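Biphenyl-2,3-diol 1,2-dioxygenase III-related protein (Vibrio cholerae, PDB 3EY8) is of unestablished function but binds calcium and belongs to the glyoxalase/dioxygenase superfamily, with probable kinship to ring-cleaving biphenyl-diol dioxygenases. Local coordinates at residues E63-A66 and Q67-T71. The protein carries 9 engineered substitutions. Sequence-based numbering, arbitrary orientation.
Sequences EPKA and QNVRT. Engineered in segment 67-71: Thr71 (natural residue Val).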
loop_
_atom_site.group_PDB
_atom_site.type_symbol
_atom_site.label_atom_id
_atom_site.label_comp_id
_atom_site.label_asym_id
_atom_site.label_seq_id
_atom_site.Cartn_x
_atom_site.Cartn_y
_atom_site.Cartn_z
ATOM N N GLU B 63 -1.738 9.201 -15.520
ATOM C CA GLU B 63 -2.631 8.120 -15.935
ATOM C C GLU B 63 -1.832 6.872 -16.287
ATOM O O GLU B 63 -0.744 6.970 -16.843
ATOM C CB GLU B 63 -3.430 8.561 -17.158
ATOM C CG GLU B 63 -4.335 9.751 -16.909
ATOM C CD GLU B 63 -5.642 9.338 -16.282
ATOM O OE1 GLU B 63 -6.056 8.180 -16.504
ATOM O OE2 GLU B 63 -6.251 10.163 -15.570
ATOM N N PRO B 64 -2.370 5.687 -15.961
ATOM C CA PRO B 64 -3.662 5.505 -15.300
ATOM C C PRO B 64 -3.505 5.715 -13.800
ATOM O O PRO B 64 -2.381 5.642 -13.283
ATOM C CB PRO B 64 -3.994 4.030 -15.567
ATOM C CG PRO B 64 -2.745 3.410 -16.152
ATOM C CD PRO B 64 -1.640 4.417 -16.087
ATOM N N LYS B 65 -4.619 5.955 -13.117
ATOM C CA LYS B 65 -4.603 6.224 -11.683
ATOM C C LYS B 65 -5.833 5.608 -11.026
ATOM O O LYS B 65 -6.678 5.006 -11.707
ATOM C CB LYS B 65 -4.595 7.737 -11.450
ATOM C CG LYS B 65 -5.775 8.439 -12.102
ATOM C CD LYS B 65 -5.693 9.954 -11.990
ATOM C CE LYS B 65 -7.035 10.573 -12.370
ATOM N NZ LYS B 65 -6.965 12.058 -12.464
ATOM N N ALA B 66 -5.947 5.769 -9.707
ATOM C CA ALA B 66 -7.135 5.302 -8.992
ATOM C C ALA B 66 -8.411 5.862 -9.610
ATOM O O ALA B 66 -8.415 6.982 -10.114
ATOM C CB ALA B 66 -7.053 5.683 -7.515
ATOM N N GLN B 67 -9.500 5.096 -9.568
ATOM C CA GLN B 67 -10.762 5.587 -10.120
ATOM C C GLN B 67 -11.236 6.855 -9.403
ATOM O O GLN B 67 -11.691 7.816 -10.035
ATOM C CB GLN B 67 -11.854 4.520 -10.056
ATOM C CG GLN B 67 -13.184 5.014 -10.621
ATOM C CD GLN B 67 -14.289 3.983 -10.513
ATOM O OE1 GLN B 67 -14.195 2.895 -11.075
ATOM N NE2 GLN B 67 -15.342 4.322 -9.783
ATOM N N ASN B 68 -11.129 6.844 -8.079
ATOM C CA ASN B 68 -11.591 7.947 -7.252
ATOM C C ASN B 68 -10.419 8.487 -6.455
ATOM O O ASN B 68 -10.243 8.147 -5.290
ATOM C CB ASN B 68 -12.697 7.471 -6.306
ATOM C CG ASN B 68 -13.878 6.874 -7.047
ATOM O OD1 ASN B 68 -14.252 7.344 -8.126
ATOM N ND2 ASN B 68 -14.468 5.830 -6.479
ATOM N N VAL B 69 -9.599 9.306 -7.108
ATOM C CA VAL B 69 -8.425 9.885 -6.467
ATOM C C VAL B 69 -8.886 10.704 -5.270
ATOM O O VAL B 69 -9.872 11.433 -5.357
ATOM C CB VAL B 69 -7.639 10.758 -7.463
ATOM C CG1 VAL B 69 -6.645 11.652 -6.746
ATOM C CG2 VAL B 69 -6.947 9.867 -8.495
ATOM N N ARG B 70 -8.195 10.561 -4.146
ATOM C CA ARG B 70 -8.605 11.254 -2.927
ATOM C C ARG B 70 -7.414 11.494 -2.013
ATOM O O ARG B 70 -6.754 10.542 -1.574
ATOM C CB ARG B 70 -9.672 10.445 -2.184
ATOM C CG ARG B 70 -10.330 11.193 -1.031
ATOM C CD ARG B 70 -11.273 12.272 -1.562
ATOM N NE ARG B 70 -12.016 12.930 -0.487
ATOM C CZ ARG B 70 -11.666 14.091 0.057
ATOM N NH1 ARG B 70 -10.581 14.725 -0.370
ATOM N NH2 ARG B 70 -12.398 14.618 1.029
ATOM N N THR B 71 -7.128 12.759 -1.719
ATOM C CA THR B 71 -6.086 13.058 -0.747
ATOM C C THR B 71 -6.539 12.573 0.633
ATOM O O THR B 71 -7.713 12.657 0.962
ATOM C CB THR B 71 -5.738 14.564 -0.688
ATOM O OG1 THR B 71 -6.880 15.309 -0.250
ATOM C CG2 THR B 71 -5.274 15.072 -2.069
#
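Lys65 and Val69 meet where the chain bends at residues 66-69, in the long connection between strands 51-57 and 75-79. This connection joins the two four-stranded sheets of the vicinal oxygen chelate (VOC) fold, each with strand order 1-4-3-2. Before the bend, the Glu63-Pro64 peptide is cis, as the short separation of Glu63 CA and Pro64 CA, 2.9 Å, attests; the ring of Pro64 packs on Met99 of the second subunit.

Lys65 follows. Its chi1 of 57° sets CG between the backbone N and the carbonyl carbon, and the extended chain beyond carries its methylenes past Val69, the two side chains crossing at about a right angle. The nearest approach is CD of Lys65 to CG2 of Val69 at 3.7 Å, so the contact belongs to the aliphatic shaft. The ammonium group lies beyond it in a salt bridge to Glu61, with only a long one to Glu63 OE2. The Lys65 side chain lies about 11 Å from that of His13, a calcium ligand of this protein, although no calcium is bound to this chain here.

Ala66 begins the bend. Its CA is 5.4 Å from CA of Val69, within the limit for a beta turn, yet its O stands 4.0 Å from N of Val69, too far for the usual closing bond. The backbone angles of Gln67 and Asn68 are closest to a type VIII turn, though psi of Asn68 falls short of the ideal. From the third position of the turn, Asn68 ND2 is hydrogen-bonded to the backbone O of the engineered Thr71 of the second subunit, and the reciprocal bond is also made, tying the bend to the dimer interface. Val69 closes the contact: chi1 of 165° leaves CG2 anti to the carbonyl carbon, 4.3 Å from Ala66 CB and 3.6 Å from Ala66 O.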